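Local coordinates for uncharacterized SRPBCC domain-containing protein (Micromonospora chersina, PDB 6V04) that is of unknown function but probably takes part in dynemicin biosynthesis as a START/Bet v1-like protein, perhaps related to polyketide cyclase/aromatases, at residues A[85-97]-A[104-116]. Numbering follows the deposited sequence.
Sequences GVGPECQVGWTLT and TLTVDDSCPGRPG
Gln-91, Gly-93, Thr-95 and Thr-97 pair with Ser-110, Asp-108, Thr-106 and Thr-104 through eight backbone hydrogen bonds. The bond from Thr-104 N to Thr-97 O is 2.8 Å and almost straight (178° at the hydrogen). Strands 90-97 and 104-110 thus form an antiparallel hairpin within the seven-stranded sheet of this Bet v1-like domain. At its open end, Cys-90 SG lies 3.2 Å from Arg-114 NH1, at the guanidinium edge. That same NH1 makes a salt bridge with Asp-109 OD1 at 2.8 Å, meeting it from above the carboxylate plane. Arg-114 NH2 also bonds to Asp-109 O, and Asp-109 OD2 accepts from Trp-126 of helix 116-139.

On the face of the threonines, waters join the strands; one links Thr-95 OG1 to Thr-106 O and Asp-108 OD2. Asp-108 OD1 accepts from Trp-13 NE1. The other face is mostly apolar, with Asp-109 the charged exception. Trp-94 and Val-107 point the same way, with CD1 of the indole 3.8 Å from Val-107 CG2. Leu-105 holds CG opposite its backbone N (chi1 165°), which brings CD1 within 3.7 Å of Leu-96 CD2. Helix 116-139 packs on Leu-105 and Val-107. The hairpin is therefore two-sided: hydrated on one face, helix-packed on the other, with a buried ion pair where the strands part.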
loop_
_atom_site.group_PDB
_atom_site.type_symbol
_atom_site.label_atom_id
_atom_site.label_comp_id
_atom_site.label_asym_id
_atom_site.label_seq_id
_atom_site.Cartn_x
_atom_site.Cartn_y
_atom_site.Cartn_z
ATOM N N GLY A 85 -6.365 -2.292 4.850
ATOM C CA GLY A 85 -7.354 -3.043 5.582
ATOM C C GLY A 85 -7.777 -4.347 4.944
ATOM O O GLY A 85 -8.574 -5.072 5.543
ATOM N N VAL A 86 -7.259 -4.672 3.763
ATOM C CA VAL A 86 -7.663 -5.872 3.046
ATOM C C VAL A 86 -6.507 -6.817 2.781
ATOM O O VAL A 86 -6.753 -7.996 2.494
ATOM C CB VAL A 86 -8.361 -5.512 1.717
ATOM C CG1 VAL A 86 -9.512 -4.592 1.987
ATOM C CG2 VAL A 86 -7.381 -4.877 0.722
ATOM N N GLY A 87 -5.263 -6.352 2.847
ATOM C CA GLY A 87 -4.122 -7.197 2.580
ATOM C C GLY A 87 -3.898 -8.250 3.643
ATOM O O GLY A 87 -4.407 -8.174 4.769
ATOM N N PRO A 88 -3.114 -9.265 3.300
ATOM C CA PRO A 88 -2.831 -10.324 4.270
ATOM C C PRO A 88 -2.067 -9.779 5.466
ATOM O O PRO A 88 -1.306 -8.816 5.356
ATOM C CB PRO A 88 -1.991 -11.328 3.469
ATOM C CG PRO A 88 -1.362 -10.501 2.393
ATOM C CD PRO A 88 -2.378 -9.443 2.041
ATOM N N GLU A 89 -2.271 -10.420 6.618
ATOM C CA GLU A 89 -1.633 -9.956 7.839
ATOM C C GLU A 89 -0.132 -10.196 7.786
ATOM O O GLU A 89 0.325 -11.329 7.561
ATOM C CB GLU A 89 -2.236 -10.655 9.055
ATOM C CG GLU A 89 -1.679 -10.158 10.376
ATOM C CD GLU A 89 -2.358 -10.791 11.567
ATOM O OE1 GLU A 89 -2.061 -11.968 11.870
ATOM O OE2 GLU A 89 -3.197 -10.107 12.190
ATOM N N CYS A 90 0.631 -9.133 8.032
ATOM C CA CYS A 90 2.084 -9.181 8.117
ATOM C C CYS A 90 2.514 -9.019 9.562
ATOM O O CYS A 90 1.916 -8.246 10.310
ATOM C CB CYS A 90 2.726 -8.072 7.293
ATOM S SG CYS A 90 2.186 -8.059 5.605
ATOM N N GLN A 91 3.536 -9.778 9.951
ATOM C CA GLN A 91 4.177 -9.646 11.250
ATOM C C GLN A 91 5.336 -8.672 11.111
ATOM O O GLN A 91 6.281 -8.948 10.357
ATOM C CB GLN A 91 4.694 -11.003 11.717
ATOM C CG GLN A 91 3.647 -11.910 12.344
ATOM C CD GLN A 91 3.451 -11.728 13.858
ATOM O OE1 GLN A 91 2.563 -12.351 14.434
ATOM N NE2 GLN A 91 4.258 -10.883 14.494
ATOM N N VAL A 92 5.276 -7.551 11.837
ATOM C CA VAL A 92 6.272 -6.494 11.714
ATOM C C VAL A 92 6.963 -6.306 13.057
ATOM O O VAL A 92 6.317 -6.325 14.111
ATOM C CB VAL A 92 5.645 -5.171 11.215
ATOM C CG1 VAL A 92 6.708 -4.103 11.010
ATOM C CG2 VAL A 92 4.885 -5.410 9.899
ATOM N N GLY A 93 8.280 -6.141 13.019
ATOM C CA GLY A 93 9.025 -5.811 14.220
ATOM C C GLY A 93 9.972 -4.656 13.983
ATOM O O GLY A 93 10.637 -4.608 12.945
ATOM N N TRP A 94 10.005 -3.691 14.907
ATOM C CA TRP A 94 10.978 -2.604 14.900
ATOM C C TRP A 94 11.798 -2.752 16.169
ATOM O O TRP A 94 11.263 -2.602 17.270
ATOM C CB TRP A 94 10.300 -1.233 14.868
ATOM C CG TRP A 94 9.547 -0.880 13.635
ATOM C CD1 TRP A 94 9.433 -1.606 12.484
ATOM C CD2 TRP A 94 8.792 0.321 13.433
ATOM N NE1 TRP A 94 8.650 -0.916 11.573
ATOM C CE2 TRP A 94 8.245 0.260 12.141
ATOM C CE3 TRP A 94 8.527 1.445 14.231
ATOM C CZ2 TRP A 94 7.444 1.274 11.623
ATOM C CZ3 TRP A 94 7.733 2.452 13.711
ATOM C CH2 TRP A 94 7.204 2.357 12.421
ATOM N N THR A 95 13.085 -3.064 16.027
ATOM C CA THR A 95 13.936 -3.395 17.163
ATOM C C THR A 95 15.139 -2.466 17.187
ATOM O O THR A 95 15.811 -2.291 16.166
ATOM C CB THR A 95 14.385 -4.856 17.096
ATOM O OG1 THR A 95 13.228 -5.689 16.935
ATOM C CG2 THR A 95 15.159 -5.261 18.358
ATOM N N LEU A 96 15.396 -1.867 18.348
ATOM C CA LEU A 96 16.508 -0.947 18.531
ATOM C C LEU A 96 17.639 -1.632 19.275
ATOM O O LEU A 96 17.413 -2.262 20.313
ATOM C CB LEU A 96 16.092 0.283 19.329
ATOM C CG LEU A 96 15.059 1.180 18.665
ATOM C CD1 LEU A 96 14.883 2.428 19.497
ATOM C CD2 LEU A 96 15.458 1.514 17.233
ATOM N N THR A 97 18.853 -1.462 18.770
ATOM C CA THR A 97 20.052 -1.891 19.471
ATOM C C THR A 97 21.004 -0.711 19.564
ATOM O O THR A 97 21.313 -0.073 18.551
ATOM C CB THR A 97 20.710 -3.080 18.768
ATOM O OG1 THR A 97 21.088 -2.722 17.438
ATOM C CG2 THR A 97 19.739 -4.244 18.695
ATOM N N THR A 104 21.070 1.237 16.034
ATOM C CA THR A 104 20.588 0.493 14.882
ATOM C C THR A 104 19.114 0.180 15.066
ATOM O O THR A 104 18.709 -0.325 16.119
ATOM C CB THR A 104 21.377 -0.799 14.681
ATOM O OG1 THR A 104 22.759 -0.491 14.459
ATOM C CG2 THR A 104 20.830 -1.569 13.490
ATOM N N LEU A 105 18.323 0.467 14.038
ATOM C CA LEU A 105 16.941 0.019 13.960
ATOM C C LEU A 105 16.880 -1.132 12.965
ATOM O O LEU A 105 17.307 -0.984 11.816
ATOM C CB LEU A 105 16.010 1.151 13.525
ATOM C CG LEU A 105 14.609 0.746 13.061
ATOM C CD1 LEU A 105 13.798 0.254 14.220
ATOM C CD2 LEU A 105 13.908 1.923 12.384
ATOM N N THR A 106 16.351 -2.268 13.405
ATOM C CA THR A 106 16.153 -3.431 12.556
ATOM C C THR A 106 14.660 -3.631 12.342
ATOM O O THR A 106 13.903 -3.734 13.313
ATOM C CB THR A 106 16.766 -4.684 13.194
ATOM O OG1 THR A 106 18.159 -4.467 13.437
ATOM C CG2 THR A 106 16.598 -5.905 12.294
ATOM N N VAL A 107 14.245 -3.692 11.078
ATOM C CA VAL A 107 12.855 -3.923 10.709
ATOM C C VAL A 107 12.725 -5.332 10.163
ATOM O O VAL A 107 13.441 -5.709 9.228
ATOM C CB VAL A 107 12.360 -2.917 9.660
ATOM C CG1 VAL A 107 10.922 -3.259 9.262
ATOM C CG2 VAL A 107 12.463 -1.493 10.190
ATOM N N ASP A 108 11.812 -6.103 10.750
ATOM C CA ASP A 108 11.398 -7.406 10.254
ATOM C C ASP A 108 9.979 -7.306 9.714
ATOM O O ASP A 108 9.111 -6.724 10.365
ATOM C CB ASP A 108 11.407 -8.448 11.370
ATOM C CG ASP A 108 12.787 -8.745 11.895
ATOM O OD1 ASP A 108 13.648 -9.162 11.098
ATOM O OD2 ASP A 108 12.995 -8.579 13.117
ATOM N N ASP A 109 9.731 -7.895 8.543
ATOM C CA ASP A 109 8.393 -7.896 7.946
ATOM C C ASP A 109 8.205 -9.246 7.273
ATOM O O ASP A 109 8.857 -9.523 6.263
ATOM C CB ASP A 109 8.234 -6.742 6.944
ATOM C CG ASP A 109 6.846 -6.659 6.328
ATOM O OD1 ASP A 109 6.133 -7.680 6.273
ATOM O OD2 ASP A 109 6.470 -5.543 5.858
ATOM N N SER A 110 7.360 -10.105 7.848
ATOM C CA SER A 110 7.110 -11.415 7.276
ATOM C C SER A 110 5.619 -11.647 7.088
ATOM O O SER A 110 4.774 -11.038 7.755
ATOM C CB SER A 110 7.723 -12.527 8.146
ATOM O OG SER A 110 7.262 -12.440 9.476
ATOM N N CYS A 111 5.313 -12.497 6.128
ATOM C CA CYS A 111 3.949 -12.849 5.799
ATOM C C CYS A 111 3.941 -14.214 5.128
ATOM O O CYS A 111 4.521 -14.375 4.049
ATOM C CB CYS A 111 3.333 -11.791 4.886
ATOM S SG CYS A 111 1.618 -12.151 4.419
ATOM N N PRO A 112 3.319 -15.223 5.733
ATOM C CA PRO A 112 3.358 -16.567 5.147
ATOM C C PRO A 112 2.775 -16.580 3.742
ATOM O O PRO A 112 1.702 -16.021 3.495
ATOM C CB PRO A 112 2.516 -17.401 6.120
ATOM C CG PRO A 112 2.535 -16.644 7.399
ATOM C CD PRO A 112 2.581 -15.187 7.007
ATOM N N GLY A 113 3.513 -17.182 2.816
ATOM C CA GLY A 113 3.073 -17.312 1.442
ATOM C C GLY A 113 3.234 -16.067 0.600
ATOM O O GLY A 113 2.692 -16.016 -0.510
ATOM N N ARG A 114 3.963 -15.072 1.082
ATOM C CA ARG A 114 4.154 -13.842 0.330
ATOM C C ARG A 114 4.716 -14.148 -1.055
ATOM O O ARG A 114 5.756 -14.812 -1.160
ATOM C CB ARG A 114 5.119 -12.931 1.080
ATOM C CG ARG A 114 5.531 -11.681 0.331
ATOM C CD ARG A 114 6.333 -10.803 1.258
ATOM N NE ARG A 114 5.456 -10.056 2.147
ATOM C CZ ARG A 114 5.790 -9.600 3.350
ATOM N NH1 ARG A 114 4.901 -8.896 4.039
ATOM N NH2 ARG A 114 6.988 -9.845 3.870
ATOM N N PRO A 115 4.088 -13.669 -2.131
ATOM C CA PRO A 115 4.669 -13.880 -3.462
ATOM C C PRO A 115 6.080 -13.315 -3.544
ATOM O O PRO A 115 6.362 -12.220 -3.056
ATOM C CB PRO A 115 3.709 -13.131 -4.394
ATOM C CG PRO A 115 2.424 -13.067 -3.650
ATOM C CD PRO A 115 2.800 -12.955 -2.203
ATOM N N GLY A 116 6.976 -14.080 -4.170
ATOM C CA GLY A 116 8.316 -13.571 -4.397
ATOM C C GLY A 116 8.311 -12.264 -5.156
ATOM O O GLY A 116 9.187 -11.417 -4.955
HETATM O O HOH W 1 8.529 -10.413 11.205
HETATM O O HOH W 2 12.892 -6.127 14.365
HETATM O O HOH W 3 18.473 -3.481 15.885
#